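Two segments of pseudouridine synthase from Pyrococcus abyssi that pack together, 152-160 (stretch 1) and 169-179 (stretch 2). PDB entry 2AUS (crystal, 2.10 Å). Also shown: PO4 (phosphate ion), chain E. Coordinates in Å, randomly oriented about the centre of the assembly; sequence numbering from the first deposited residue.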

ATOM      1  N   THR A 152       0.309 -13.969  33.426  1.00 58.49           N
ATOM      2  CA  THR A 152       0.274 -15.419  33.258  1.00 58.06           C
ATOM      3  C   THR A 152      -0.856 -15.821  32.320  1.00 55.89           C
ATOM      4  O   THR A 152      -2.019 -15.537  32.582  1.00 56.77           O
ATOM      5  CB  THR A 152       0.094 -16.142  34.619  1.00 58.82           C
ATOM      6  OG1 THR A 152      -0.175 -17.530  34.393  1.00 60.48           O
ATOM      7  CG2 THR A 152      -1.054 -15.533  35.404  1.00 62.33           C
ATOM      8  N   ARG A 153      -0.510 -16.478  31.220  1.00 54.80           N
ATOM      9  CA  ARG A 153      -1.508 -16.903  30.243  1.00 53.17           C
ATOM     10  C   ARG A 153      -1.319 -18.360  29.879  1.00 52.06           C
ATOM     11  O   ARG A 153      -0.247 -18.920  30.078  1.00 53.10           O
ATOM     12  CB  ARG A 153      -1.427 -16.029  28.986  1.00 54.27           C
ATOM     13  CG  ARG A 153      -2.141 -14.692  29.118  1.00 55.49           C
ATOM     14  CD  ARG A 153      -3.650 -14.903  29.171  1.00 61.06           C
ATOM     15  NE  ARG A 153      -4.381 -13.649  29.337  1.00 65.44           N
ATOM     16  CZ  ARG A 153      -4.468 -12.978  30.482  1.00 67.21           C
ATOM     17  NH1 ARG A 153      -3.876 -13.447  31.574  1.00 66.11           N
ATOM     18  NH2 ARG A 153      -5.132 -11.827  30.530  1.00 65.69           N
ATOM     19  N   LYS A 154      -2.357 -18.973  29.329  1.00 50.12           N
ATOM     20  CA  LYS A 154      -2.275 -20.378  28.978  1.00 49.53           C
ATOM     21  C   LYS A 154      -2.200 -20.686  27.485  1.00 48.41           C
ATOM     22  O   LYS A 154      -2.956 -20.145  26.676  1.00 46.12           O
ATOM     23  CB  LYS A 154      -3.458 -21.127  29.596  1.00 49.98           C
ATOM     24  CG  LYS A 154      -3.429 -22.625  29.370  1.00 55.48           C
ATOM     25  CD  LYS A 154      -4.451 -23.334  30.251  1.00 57.95           C
ATOM     26  CE  LYS A 154      -4.418 -24.844  30.031  1.00 58.65           C
ATOM     27  NZ  LYS A 154      -3.056 -25.404  30.279  1.00 60.73           N
ATOM     28  N   VAL A 155      -1.257 -21.558  27.142  1.00 46.74           N
ATOM     29  CA  VAL A 155      -1.060 -22.015  25.778  1.00 46.12           C
ATOM     30  C   VAL A 155      -1.684 -23.407  25.743  1.00 44.83           C
ATOM     31  O   VAL A 155      -1.186 -24.334  26.371  1.00 46.19           O
ATOM     32  CB  VAL A 155       0.438 -22.106  25.440  1.00 45.37           C
ATOM     33  CG1 VAL A 155       0.631 -22.692  24.046  1.00 46.26           C
ATOM     34  CG2 VAL A 155       1.067 -20.726  25.520  1.00 44.65           C
ATOM     35  N   TYR A 156      -2.786 -23.545  25.024  1.00 46.14           N
ATOM     36  CA  TYR A 156      -3.487 -24.817  24.948  1.00 48.05           C
ATOM     37  C   TYR A 156      -2.770 -25.872  24.124  1.00 50.10           C
ATOM     38  O   TYR A 156      -2.862 -27.063  24.419  1.00 50.18           O
ATOM     39  CB  TYR A 156      -4.886 -24.589  24.392  1.00 48.43           C
ATOM     40  CG  TYR A 156      -5.693 -23.625  25.231  1.00 52.15           C
ATOM     41  CD1 TYR A 156      -6.041 -23.939  26.546  1.00 53.07           C
ATOM     42  CD2 TYR A 156      -6.095 -22.390  24.718  1.00 52.71           C
ATOM     43  CE1 TYR A 156      -6.767 -23.045  27.329  1.00 54.71           C
ATOM     44  CE2 TYR A 156      -6.824 -21.491  25.492  1.00 53.55           C
ATOM     45  CZ  TYR A 156      -7.153 -21.825  26.796  1.00 54.57           C
ATOM     46  OH  TYR A 156      -7.863 -20.937  27.574  1.00 56.47           O
ATOM     47  N   TYR A 157      -2.060 -25.436  23.088  1.00 50.20           N
ATOM     48  CA  TYR A 157      -1.340 -26.362  22.233  1.00 50.88           C
ATOM     49  C   TYR A 157      -0.399 -25.666  21.267  1.00 50.83           C
ATOM     50  O   TYR A 157      -0.644 -24.542  20.832  1.00 49.36           O
ATOM     51  CB  TYR A 157      -2.324 -27.245  21.449  1.00 49.99           C
ATOM     52  CG  TYR A 157      -3.298 -26.488  20.563  1.00 51.58           C
ATOM     53  CD1 TYR A 157      -2.911 -25.987  19.316  1.00 52.52           C
ATOM     54  CD2 TYR A 157      -4.610 -26.274  20.973  1.00 51.53           C
ATOM     55  CE1 TYR A 157      -3.815 -25.295  18.501  1.00 52.48           C
ATOM     56  CE2 TYR A 157      -5.517 -25.584  20.173  1.00 53.09           C
ATOM     57  CZ  TYR A 157      -5.117 -25.099  18.938  1.00 54.28           C
ATOM     58  OH  TYR A 157      -6.037 -24.430  18.151  1.00 52.88           O
ATOM     59  N   ILE A 158       0.695 -26.349  20.961  1.00 51.36           N
ATOM     60  CA  ILE A 158       1.690 -25.864  20.025  1.00 53.29           C
ATOM     61  C   ILE A 158       1.956 -27.031  19.096  1.00 54.91           C
ATOM     62  O   ILE A 158       2.554 -28.028  19.495  1.00 55.49           O
ATOM     63  CB  ILE A 158       3.005 -25.475  20.719  1.00 53.07           C
ATOM     64  CG1 ILE A 158       2.799 -24.213  21.554  1.00 53.20           C
ATOM     65  CG2 ILE A 158       4.091 -25.250  19.681  1.00 52.69           C
ATOM     66  CD1 ILE A 158       4.051 -23.746  22.272  1.00 54.46           C
ATOM     67  N   GLU A 159       1.484 -26.910  17.861  1.00 55.63           N
ATOM     68  CA  GLU A 159       1.658 -27.946  16.861  1.00 55.65           C
ATOM     69  C   GLU A 159       2.653 -27.487  15.796  1.00 54.87           C
ATOM     70  O   GLU A 159       2.371 -26.581  15.015  1.00 53.57           O
ATOM     71  CB  GLU A 159       0.308 -28.259  16.221  1.00 59.14           C
ATOM     72  CG  GLU A 159       0.395 -28.977  14.887  1.00 65.35           C
ATOM     73  CD  GLU A 159      -0.939 -29.002  14.161  1.00 68.90           C
ATOM     74  OE1 GLU A 159      -1.557 -27.923  14.009  1.00 70.23           O
ATOM     75  OE2 GLU A 159      -1.363 -30.097  13.732  1.00 71.86           O
ATOM     76  N   ILE A 160       3.826 -28.109  15.778  1.00 54.60           N
ATOM     77  CA  ILE A 160       4.844 -27.764  14.796  1.00 54.66           C
ATOM     78  C   ILE A 160       4.455 -28.347  13.445  1.00 54.21           C
ATOM     79  O   ILE A 160       4.312 -29.560  13.295  1.00 54.27           O
ATOM     80  CB  ILE A 160       6.222 -28.310  15.209  1.00 54.44           C
ATOM     81  CG1 ILE A 160       6.674 -27.620  16.497  1.00 55.23           C
ATOM     82  CG2 ILE A 160       7.231 -28.085  14.088  1.00 55.47           C
ATOM     83  CD1 ILE A 160       8.000 -28.099  17.030  1.00 56.73           C
ATOM     84  N   LEU A 169       7.643 -23.335  11.478  1.00 41.71           N
ATOM     85  CA  LEU A 169       6.264 -22.972  11.191  1.00 42.21           C
ATOM     86  C   LEU A 169       5.397 -23.773  12.164  1.00 43.59           C
ATOM     87  O   LEU A 169       5.405 -25.007  12.142  1.00 44.86           O
ATOM     88  CB  LEU A 169       5.914 -23.336   9.742  1.00 40.22           C
ATOM     89  CG  LEU A 169       4.462 -23.129   9.299  1.00 41.67           C
ATOM     90  CD1 LEU A 169       4.128 -21.643   9.266  1.00 38.20           C
ATOM     91  CD2 LEU A 169       4.255 -23.747   7.915  1.00 41.37           C
ATOM     92  N   PHE A 170       4.654 -23.086  13.024  1.00 42.61           N
ATOM     93  CA  PHE A 170       3.824 -23.806  13.978  1.00 42.28           C
ATOM     94  C   PHE A 170       2.464 -23.183  14.214  1.00 41.93           C
ATOM     95  O   PHE A 170       2.253 -21.998  13.961  1.00 40.52           O
ATOM     96  CB  PHE A 170       4.566 -23.957  15.307  1.00 42.41           C
ATOM     97  CG  PHE A 170       4.749 -22.669  16.063  1.00 42.58           C
ATOM     98  CD1 PHE A 170       3.889 -22.328  17.102  1.00 43.74           C
ATOM     99  CD2 PHE A 170       5.808 -21.817  15.764  1.00 43.39           C
ATOM    100  CE1 PHE A 170       4.082 -21.157  17.840  1.00 43.55           C
ATOM    101  CE2 PHE A 170       6.009 -20.646  16.492  1.00 44.46           C
ATOM    102  CZ  PHE A 170       5.144 -20.317  17.535  1.00 44.88           C
ATOM    103  N   ARG A 171       1.539 -24.010  14.686  1.00 43.30           N
ATOM    104  CA  ARG A 171       0.183 -23.579  14.985  1.00 45.74           C
ATOM    105  C   ARG A 171       0.075 -23.578  16.500  1.00 44.93           C
ATOM    106  O   ARG A 171       0.571 -24.488  17.159  1.00 45.51           O
ATOM    107  CB  ARG A 171      -0.824 -24.552  14.374  1.00 49.41           C
ATOM    108  CG  ARG A 171      -2.244 -24.394  14.888  1.00 54.26           C
ATOM    109  CD  ARG A 171      -3.184 -25.338  14.151  1.00 56.00           C
ATOM    110  NE  ARG A 171      -3.515 -24.818  12.830  1.00 61.08           N
ATOM    111  CZ  ARG A 171      -3.460 -25.521  11.704  1.00 62.88           C
ATOM    112  NH1 ARG A 171      -3.077 -26.793  11.726  1.00 64.46           N
ATOM    113  NH2 ARG A 171      -3.797 -24.952  10.551  1.00 62.90           N
ATOM    114  N   VAL A 172      -0.554 -22.548  17.053  1.00 43.99           N
ATOM    115  CA  VAL A 172      -0.678 -22.448  18.494  1.00 42.68           C
ATOM    116  C   VAL A 172      -2.048 -21.960  18.936  1.00 42.81           C
ATOM    117  O   VAL A 172      -2.586 -21.000  18.382  1.00 43.44           O
ATOM    118  CB  VAL A 172       0.408 -21.494  19.067  1.00 43.19           C
ATOM    119  CG1 VAL A 172       0.308 -20.132  18.403  1.00 42.00           C
ATOM    120  CG2 VAL A 172       0.249 -21.359  20.565  1.00 42.42           C
ATOM    121  N   GLY A 173      -2.609 -22.644  19.929  1.00 42.42           N
ATOM    122  CA  GLY A 173      -3.896 -22.265  20.480  1.00 41.94           C
ATOM    123  C   GLY A 173      -3.551 -21.584  21.788  1.00 43.35           C
ATOM    124  O   GLY A 173      -2.721 -22.096  22.544  1.00 42.82           O
ATOM    125  N   VAL A 174      -4.167 -20.437  22.063  1.00 42.16           N
ATOM    126  CA  VAL A 174      -3.868 -19.698  23.277  1.00 42.21           C
ATOM    127  C   VAL A 174      -5.080 -19.046  23.931  1.00 44.00           C
ATOM    128  O   VAL A 174      -6.114 -18.827  23.299  1.00 44.38           O
ATOM    129  CB  VAL A 174      -2.848 -18.578  22.999  1.00 42.41           C
ATOM    130  CG1 VAL A 174      -1.573 -19.160  22.408  1.00 40.36           C
ATOM    131  CG2 VAL A 174      -3.461 -17.540  22.044  1.00 41.43           C
ATOM    132  N   GLU A 175      -4.926 -18.723  25.209  1.00 45.02           N
ATOM    133  CA  GLU A 175      -5.972 -18.064  25.972  1.00 46.61           C
ATOM    134  C   GLU A 175      -6.013 -16.615  25.480  1.00 46.08           C
ATOM    135  O   GLU A 175      -5.024 -16.110  24.951  1.00 46.06           O
ATOM    136  CB  GLU A 175      -5.625 -18.108  27.466  1.00 48.50           C
ATOM    137  CG  GLU A 175      -6.708 -17.567  28.382  1.00 53.97           C
ATOM    138  CD  GLU A 175      -6.342 -17.658  29.858  1.00 57.73           C
ATOM    139  OE1 GLU A 175      -7.233 -17.421  30.708  1.00 58.75           O
ATOM    140  OE2 GLU A 175      -5.168 -17.962  30.169  1.00 57.67           O
ATOM    141  N   ALA A 176      -7.147 -15.945  25.645  1.00 45.71           N
ATOM    142  CA  ALA A 176      -7.260 -14.557  25.215  1.00 46.81           C
ATOM    143  C   ALA A 176      -6.183 -13.701  25.879  1.00 46.49           C
ATOM    144  O   ALA A 176      -5.854 -13.904  27.043  1.00 46.81           O
ATOM    145  CB  ALA A 176      -8.636 -14.018  25.561  1.00 48.09           C
ATOM    146  N   GLY A 177      -5.625 -12.755  25.131  1.00 47.37           N
ATOM    147  CA  GLY A 177      -4.601 -11.885  25.685  1.00 46.37           C
ATOM    148  C   GLY A 177      -3.179 -12.420  25.648  1.00 47.70           C
ATOM    149  O   GLY A 177      -2.263 -11.790  26.182  1.00 48.29           O
ATOM    150  N   THR A 178      -2.973 -13.577  25.032  1.00 45.84           N
ATOM    151  CA  THR A 178      -1.629 -14.129  24.956  1.00 46.58           C
ATOM    152  C   THR A 178      -0.897 -13.485  23.781  1.00 47.76           C
ATOM    153  O   THR A 178      -1.419 -13.436  22.663  1.00 47.78           O
ATOM    154  CB  THR A 178      -1.658 -15.658  24.754  1.00 47.48           C
ATOM    155  OG1 THR A 178      -2.455 -16.261  25.781  1.00 48.11           O
ATOM    156  CG2 THR A 178      -0.245 -16.231  24.820  1.00 45.73           C
ATOM    157  N   TYR A 179       0.300 -12.974  24.043  1.00 47.11           N
ATOM    158  CA  TYR A 179       1.115 -12.333  23.016  1.00 49.72           C
ATOM    159  C   TYR A 179       2.019 -13.373  22.365  1.00 48.97           C
ATOM    160  O   TYR A 179       2.909 -13.929  23.016  1.00 47.38           O
ATOM    161  CB  TYR A 179       1.972 -11.231  23.640  1.00 54.76           C
ATOM    162  CG  TYR A 179       1.178 -10.068  24.191  1.00 63.36           C
ATOM    163  CD1 TYR A 179       1.775  -9.131  25.039  1.00 67.52           C
ATOM    164  CD2 TYR A 179      -0.157  -9.874  23.833  1.00 66.53           C
ATOM    165  CE1 TYR A 179       1.061  -8.026  25.514  1.00 68.72           C
ATOM    166  CE2 TYR A 179      -0.878  -8.775  24.299  1.00 68.69           C
ATOM    167  CZ  TYR A 179      -0.261  -7.857  25.137  1.00 70.13           C
ATOM    168  OH  TYR A 179      -0.969  -6.767  25.595  1.00 73.23           O
TER
HETATM  169  P   PO4 E1004      -5.784 -11.364  22.096  1.00 89.35           P
HETATM  170  O1  PO4 E1004      -5.243 -12.796  22.067  1.00 88.15           O
HETATM  171  O2  PO4 E1004      -6.985 -10.952  22.979  1.00 87.41           O
HETATM  172  O3  PO4 E1004      -5.998 -10.825  20.638  1.00 88.11           O
HETATM  173  O4  PO4 E1004      -4.568 -10.701  22.716  1.00 88.43           O
HETATM  174  O   HOH W   1      -7.229 -10.989  28.119  1.00 64.11           O

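The two stretches are neighbouring antiparallel strands, with an angle of 162° between their directions. Residues 169-174 of stretch 2 are strand; the remainder is loop and turn. Together the stretches bury 818 Å² of surface.

At one end the ladder is regular. Glu 159 and Arg 171 form a hydrogen-bonded pair: Glu 159 N to Arg 171 O and Arg 171 N to Glu 159 O are both 2.7 Å. Their side chains repeat the link as a salt bridge, with Arg 171 NH1 3.0 Å from Glu 159 OE1. Next, Gly 173 N donates to Tyr 157 O at 2.9 Å.

A beta bulge then shifts the register by one between Val 155 and Tyr 157. Here Gly 173 O faces two amides. Tyr 156 N lies 2.9 Å from Gly 173 O and Tyr 157 N lies 3.4 Å from it; both bonds are weak. Beyond the bulge, Glu 175 N bonds to Lys 154 O at 2.8 Å.

The clearest fit of bump and hollow is at Gly 173. With no side chain, it leaves a hollow that the Tyr 157 ring fills. Gly 173 CA sits over the ring face, 3.6 Å from the centroid of the Tyr 157 ring, as a CH-pi contact. An ideal CB on Gly 173 would come 2.3 Å from Tyr 157 CE2, a clash. The aliphatic part of Arg 171 borders the ring edge, with Arg 171 CG 4.0 Å from Tyr 157 CE1. The Tyr 156 ring rests against the next piece of backbone, with Tyr 156 CE2 3.4 Å from Val 174 C.

The other face is apolar. Val 155, Ile 158, Ile 160, Phe 170, Val 172 and Val 174 point to it. Val 172 CG2 rests against two neighbours, 3.7 Å from Val 155 CG1 and 4.0 Å from Ile 158 CG1. Ile 158 CG2 meets Phe 170 CD1 at 3.9 Å.

Past the strand, a type II turn runs from Glu 175 to Thr 178. Arg 153 reaches along it. Arg 153 NE donates to Ala 176 O at 2.7 Å, at the guanidinium edge. Gly 177 has a phi of 85°, which suits glycine, and it leaves room for the arginine: an ideal CB there would be only 3.1 Å from Arg 153 NE. Glu 175 reaches back, and its OE2 accepts from Lys 154 N at 3.1 Å. Thr 178 N donates to Glu 175 O at 3.3 Å across the turn, and Thr 178 OG1 donates to Glu 175 O as well, at 2.7 Å.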